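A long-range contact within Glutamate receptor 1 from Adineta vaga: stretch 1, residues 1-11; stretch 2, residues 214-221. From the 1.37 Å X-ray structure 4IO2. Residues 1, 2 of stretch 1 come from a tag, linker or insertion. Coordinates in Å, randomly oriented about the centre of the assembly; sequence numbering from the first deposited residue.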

ATOM      1  N   GLY A   1       9.684  15.771  18.381  1.00 43.72           N
ATOM      2  CA  GLY A   1       8.480  16.644  18.517  1.00 43.73           C
ATOM      3  C   GLY A   1       7.593  16.628  17.278  1.00 42.26           C
ATOM      4  O   GLY A   1       7.953  16.074  16.230  1.00 44.82           O
ATOM      5  N   SER A   2       6.431  17.265  17.398  1.00 39.56           N
ATOM      6  CA  SER A   2       5.412  17.263  16.344  1.00 38.26           C
ATOM      7  C   SER A   2       4.651  18.595  16.330  1.00 34.91           C
ATOM      8  O   SER A   2       4.547  19.284  17.367  1.00 38.51           O
ATOM      9  CB  SER A   2       4.419  16.135  16.607  1.00 40.22           C
ATOM     10  OG  SER A   2       3.783  16.325  17.871  1.00 42.74           O
ATOM     11  N   ALA A   3       4.111  18.950  15.166  1.00 29.14           N
ATOM     12  CA  ALA A   3       3.372  20.192  15.003  1.00 26.64           C
ATOM     13  C   ALA A   3       2.358  20.015  13.889  1.00 25.46           C
ATOM     14  O   ALA A   3       2.516  19.143  13.000  1.00 26.43           O
ATOM     15  CB  ALA A   3       4.313  21.345  14.658  1.00 30.82           C
ATOM     16  N   ARG A   4       1.344  20.873  13.906  1.00 25.56           N
ATOM     17  CA  ARG A   4       0.367  20.956  12.819  1.00 23.70           C
ATOM     18  C   ARG A   4       0.807  21.912  11.711  1.00 22.66           C
ATOM     19  O   ARG A   4       1.534  22.878  11.948  1.00 24.63           O
ATOM     20  CB  ARG A   4      -0.986  21.442  13.377  1.00 29.11           C
ATOM     21  CG  ARG A   4      -1.592  20.548  14.456  1.00 38.15           C
ATOM     22  CD  ARG A   4      -2.294  19.331  13.860  1.00 44.78           C
ATOM     23  NE  ARG A   4      -3.034  18.601  14.893  1.00 48.65           N
ATOM     24  CZ  ARG A   4      -4.286  18.863  15.258  1.00 53.95           C
ATOM     25  NH1 ARG A   4      -4.976  19.837  14.665  1.00 55.00           N
ATOM     26  NH2 ARG A   4      -4.862  18.139  16.222  1.00 55.06           N
ATOM     27  N   LEU A   5       0.340  21.639  10.492  1.00 21.26           N
ATOM     28  CA  LEU A   5       0.701  22.425   9.317  1.00 20.20           C
ATOM     29  C   LEU A   5      -0.156  23.701   9.145  1.00 21.84           C
ATOM     30  O   LEU A   5       0.119  24.508   8.288  1.00 21.20           O
ATOM     31  CB  LEU A   5       0.659  21.553   8.067  1.00 22.18           C
ATOM     32  CG  LEU A   5       1.936  20.704   7.903  1.00 20.89           C
ATOM     33  CD1 LEU A   5       1.761  19.631   6.839  1.00 21.86           C
ATOM     34  CD2 LEU A   5       3.078  21.652   7.493  1.00 24.52           C
ATOM     35  N   LYS A   6      -1.185  23.913   9.973  1.00 22.97           N
ATOM     36  CA  LYS A   6      -2.044  25.094   9.830  1.00 24.59           C
ATOM     37  C   LYS A   6      -1.254  26.404   9.848  1.00 23.72           C
ATOM     38  O   LYS A   6      -0.513  26.663  10.787  1.00 27.23           O
ATOM     39  CB  LYS A   6      -3.114  25.133  10.895  1.00 27.35           C
ATOM     40  CG  LYS A   6      -4.108  26.279  10.647  1.00 31.08           C
ATOM     41  CD  LYS A   6      -5.303  26.221  11.560  1.00 38.73           C
ATOM     42  CE  LYS A   6      -6.183  27.428  11.331  1.00 42.61           C
ATOM     43  NZ  LYS A   6      -7.204  27.557  12.409  1.00 47.29           N
ATOM     44  N   GLY A   7      -1.440  27.211   8.805  1.00 21.71           N
ATOM     45  CA  GLY A   7      -0.767  28.494   8.657  1.00 21.39           C
ATOM     46  C   GLY A   7       0.671  28.423   8.133  1.00 21.61           C
ATOM     47  O   GLY A   7       1.288  29.473   7.913  1.00 23.42           O
ATOM     48  N   ILE A   8       1.216  27.228   7.965  1.00 20.24           N
ATOM     49  CA  ILE A   8       2.604  27.067   7.554  1.00 19.13           C
ATOM     50  C   ILE A   8       2.667  27.022   6.040  1.00 18.16           C
ATOM     51  O   ILE A   8       1.820  26.393   5.410  1.00 19.29           O
ATOM     52  CB  ILE A   8       3.171  25.731   8.103  1.00 21.33           C
ATOM     53  CG1 ILE A   8       3.089  25.694   9.644  1.00 26.72           C
ATOM     54  CG2 ILE A   8       4.555  25.441   7.564  1.00 20.83           C
ATOM     55  CD1 ILE A   8       3.871  26.799  10.329  1.00 28.33           C
ATOM     56  N   THR A   9       3.669  27.661   5.460  1.00 18.28           N
ATOM     57  CA  THR A   9       3.867  27.572   4.025  1.00 18.21           C
ATOM     58  C   THR A   9       4.717  26.358   3.675  1.00 18.88           C
ATOM     59  O   THR A   9       5.777  26.151   4.254  1.00 23.04           O
ATOM     60  CB  THR A   9       4.547  28.859   3.470  1.00 21.03           C
ATOM     61  OG1 THR A   9       3.691  29.975   3.707  1.00 20.87           O
ATOM     62  CG2 THR A   9       4.821  28.738   1.968  1.00 22.45           C
ATOM     63  N   LEU A  10       4.218  25.545   2.751  1.00 17.56           N
ATOM     64  CA  LEU A  10       4.965  24.412   2.211  1.00 19.63           C
ATOM     65  C   LEU A  10       5.336  24.650   0.786  1.00 19.47           C
ATOM     66  O   LEU A  10       4.464  24.878  -0.054  1.00 19.24           O
ATOM     67  CB  LEU A  10       4.132  23.148   2.232  1.00 22.61           C
ATOM     68  CG  LEU A  10       3.816  22.584   3.587  1.00 22.97           C
ATOM     69  CD1 LEU A  10       2.913  21.384   3.374  1.00 24.67           C
ATOM     70  CD2 LEU A  10       5.076  22.250   4.346  1.00 23.57           C
ATOM     71  N   ARG A  11       6.619  24.544   0.492  1.00 18.73           N
ATOM     72  CA  ARG A  11       7.116  24.464  -0.889  1.00 17.70           C
ATOM     73  C   ARG A  11       6.931  23.027  -1.357  1.00 15.96           C
ATOM     74  O   ARG A  11       7.555  22.082  -0.827  1.00 17.74           O
ATOM     75  CB  ARG A  11       8.594  24.853  -0.978  1.00 21.99           C
ATOM     76  CG  ARG A  11       8.925  26.273  -0.540  1.00 25.49           C
ATOM     77  CD  ARG A  11      10.435  26.452  -0.370  1.00 27.09           C
ATOM     78  NE  ARG A  11      10.934  25.465   0.576  1.00 28.21           N
ATOM     79  CZ  ARG A  11      12.170  24.971   0.621  1.00 28.25           C
ATOM     80  NH1 ARG A  11      13.136  25.423  -0.176  1.00 30.55           N
ATOM     81  NH2 ARG A  11      12.435  24.023   1.498  1.00 29.34           N
ATOM     82  N   GLU A 214      12.596  12.374   9.706  1.00 19.56           N
ATOM     83  CA  GLU A 214      12.321  12.903  11.051  1.00 22.53           C
ATOM     84  C   GLU A 214      11.553  14.234  11.036  1.00 24.25           C
ATOM     85  O   GLU A 214      11.850  15.136  11.805  1.00 27.58           O
ATOM     86  CB  GLU A 214      13.622  13.005  11.867  1.00 27.74           C
ATOM     87  CG  GLU A 214      14.274  11.644  12.039  1.00 31.14           C
ATOM     88  CD  GLU A 214      15.625  11.701  12.667  1.00 38.66           C
ATOM     89  OE1 GLU A 214      15.840  12.601  13.514  1.00 42.64           O
ATOM     90  OE2 GLU A 214      16.465  10.832  12.320  1.00 39.10           O
ATOM     91  N   TRP A 215      10.548  14.349  10.170  1.00 21.62           N
ATOM     92  CA  TRP A 215       9.861  15.616   9.924  1.00 20.57           C
ATOM     93  C   TRP A 215       8.890  15.961  11.022  1.00 20.47           C
ATOM     94  O   TRP A 215       8.108  15.121  11.443  1.00 21.81           O
ATOM     95  CB  TRP A 215       9.070  15.483   8.624  1.00 19.21           C
ATOM     96  CG  TRP A 215       8.593  16.720   7.986  1.00 18.33           C
ATOM     97  CD1 TRP A 215       9.268  17.903   7.825  1.00 21.03           C
ATOM     98  CD2 TRP A 215       7.355  16.874   7.319  1.00 15.54           C
ATOM     99  NE1 TRP A 215       8.506  18.789   7.091  1.00 21.96           N
ATOM    100  CE2 TRP A 215       7.327  18.169   6.760  1.00 18.52           C
ATOM    101  CE3 TRP A 215       6.252  16.020   7.113  1.00 16.21           C
ATOM    102  CZ2 TRP A 215       6.236  18.637   6.042  1.00 20.40           C
ATOM    103  CZ3 TRP A 215       5.193  16.483   6.423  1.00 18.61           C
ATOM    104  CH2 TRP A 215       5.186  17.782   5.868  1.00 21.36           C
ATOM    105  N   LEU A 216       8.881  17.227  11.395  1.00 23.37           N
ATOM    106  CA  LEU A 216       8.026  17.756  12.451  1.00 23.49           C
ATOM    107  C   LEU A 216       6.524  17.536  12.197  1.00 20.32           C
ATOM    108  O   LEU A 216       5.753  17.371  13.116  1.00 24.12           O
ATOM    109  CB  LEU A 216       8.323  19.256  12.582  1.00 27.60           C
ATOM    110  CG  LEU A 216       7.622  20.064  13.664  1.00 29.37           C
ATOM    111  CD1 LEU A 216       8.026  19.531  15.026  1.00 32.16           C
ATOM    112  CD2 LEU A 216       7.935  21.578  13.543  1.00 28.49           C
ATOM    113  N   TYR A 217       6.134  17.506  10.928  1.00 19.49           N
ATOM    114  CA  TYR A 217       4.740  17.479  10.546  1.00 19.49           C
ATOM    115  C   TYR A 217       4.251  16.091  10.089  1.00 16.29           C
ATOM    116  O   TYR A 217       3.177  15.981   9.519  1.00 16.72           O
ATOM    117  CB  TYR A 217       4.494  18.536   9.457  1.00 21.79           C
ATOM    118  CG  TYR A 217       4.941  19.960   9.838  1.00 21.67           C
ATOM    119  CD1 TYR A 217       4.226  20.724  10.753  1.00 22.76           C
ATOM    120  CD2 TYR A 217       6.082  20.539   9.268  1.00 21.56           C
ATOM    121  CE1 TYR A 217       4.628  21.998  11.094  1.00 23.13           C
ATOM    122  CE2 TYR A 217       6.478  21.816   9.600  1.00 24.55           C
ATOM    123  CZ  TYR A 217       5.751  22.525  10.525  1.00 24.90           C
ATOM    124  OH  TYR A 217       6.137  23.805  10.851  1.00 27.49           O
ATOM    125  N   ALA A 218       5.029  15.028  10.339  1.00 14.89           N
ATOM    126  CA  ALA A 218       4.737  13.711   9.767  1.00 15.81           C
ATOM    127  C   ALA A 218       3.355  13.200  10.124  1.00 15.45           C
ATOM    128  O   ALA A 218       2.600  12.718   9.250  1.00 14.37           O
ATOM    129  CB  ALA A 218       5.816  12.686  10.155  1.00 19.72           C
ATOM    130  N   LYS A 219       3.001  13.285  11.389  1.00 15.14           N
ATOM    131  CA  LYS A 219       1.719  12.751  11.843  1.00 15.26           C
ATOM    132  C   LYS A 219       0.565  13.517  11.212  1.00 14.64           C
ATOM    133  O   LYS A 219      -0.426  12.927  10.764  1.00 14.65           O
ATOM    134  CB  LYS A 219       1.617  12.775  13.372  1.00 17.73           C
ATOM    135  CG  LYS A 219       0.305  12.182  13.947  1.00 20.56           C
ATOM    136  CD  LYS A 219       0.250  12.366  15.427  1.00 30.52           C
ATOM    137  CE  LYS A 219      -0.236  13.751  15.748  1.00 35.90           C
ATOM    138  NZ  LYS A 219      -0.618  13.815  17.175  1.00 42.58           N
ATOM    139  N   ASP A 220       0.639  14.835  11.183  1.00 16.32           N
ATOM    140  CA  ASP A 220      -0.490  15.614  10.630  1.00 15.95           C
ATOM    141  C   ASP A 220      -0.757  15.233   9.189  1.00 13.73           C
ATOM    142  O   ASP A 220      -1.906  15.001   8.797  1.00 14.53           O
ATOM    143  CB  ASP A 220      -0.202  17.146  10.796  1.00 18.82           C
ATOM    144  CG  ASP A 220      -1.421  18.064  10.545  1.00 19.41           C
ATOM    145  OD1 ASP A 220      -2.573  17.699  10.835  1.00 24.20           O
ATOM    146  OD2 ASP A 220      -1.221  19.242  10.131  1.00 20.15           O
ATOM    147  N   LEU A 221       0.307  15.092   8.402  1.00 13.86           N
ATOM    148  CA  LEU A 221       0.124  14.753   6.999  1.00 12.44           C
ATOM    149  C   LEU A 221      -0.454  13.335   6.904  1.00 12.62           C
ATOM    150  O   LEU A 221      -1.399  13.089   6.135  1.00 12.27           O
ATOM    151  CB  LEU A 221       1.416  14.891   6.206  1.00 11.87           C
ATOM    152  CG  LEU A 221       1.343  14.492   4.734  1.00 12.71           C
ATOM    153  CD1 LEU A 221       0.313  15.356   3.982  1.00 14.32           C
ATOM    154  CD2 LEU A 221       2.697  14.573   4.106  1.00 14.33           C
TER
HETATM  155  O   HOH W   1       7.235  14.523  14.115  1.00 30.24           O
HETATM  156  O   HOH W   2       2.468  16.378  13.037  1.00 19.21           O

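How does the chain's beginning come to lie against a segment more than 200 residues later? Ser2 to Arg4 run in extended form past the turn that leads into a helix. The CA atoms of Ser2 and Leu216 are 4.7 Å apart, those of Ala3 and Tyr217 5.4 Å, and those of Arg4 and Asp220 5.8 Å. Gly1 and Ser2 come from the expression tag, so the first part of this register belongs to the construct. On the other side, a type I turn from Trp215 to Ala218 places Tyr217 at the N-cap position, right before the helix.

Which backbone groups are satisfied directly across the contact? Two amides of the first stretch find acceptors in the second. Ala3 N donates to Leu216 O at 3.1 Å with a bent angle of 142°, and the same oxygen receives a CA-H...O contact from Ser2 CA at 3.2 Å. The straighter bond runs from Leu5 N to the carboxylate oxygen Asp220 OD2, 2.9 Å long and 171° at the hydrogen. Leu5 O, meanwhile, accepts from Ile8 N at 3.0 Å, closing a type II turn.

What do the waters add? Water 2 donates to Ala3 O at 2.8 Å and accepts from Asp220 N at 3.0 Å. That amide lies in the first turn of the helix, where no preceding turn offers it a carbonyl, and the water links it to the Ala3 carbonyl. Water 1 lies 2.7 Å from Gly1 O and 2.9 Å from Trp215 O, with more acceptors in reach than it has protons to give.

Does Arg4 complete the charge pairing with Asp220? Not as a salt bridge: Arg4 NE and Asp220 OD1 are 4.2 Å apart, and the oxygen sits well out of the guanidinium plane, so no N-H points at it. The attraction is between charges alone, while the other carboxylate oxygen is engaged by Leu5 N.

Where do the apolar side chains meet? Tyr217 is the centre. Leu5 CD2 sits over one face of the Tyr217 ring, 3.5 Å from the centroid and 16° off the normal, a CH-pi contact with the pi cloud. Ala3 CB packs 3.6 Å from Tyr217 CE1 and 3.7 Å from Leu216 CG. The other methyl of Leu5, CD1, reaches Trp215 CH2 at 4.0 Å, and Leu10 CD2 approaches the indole edge at Trp215 CZ2, 4.2 Å away.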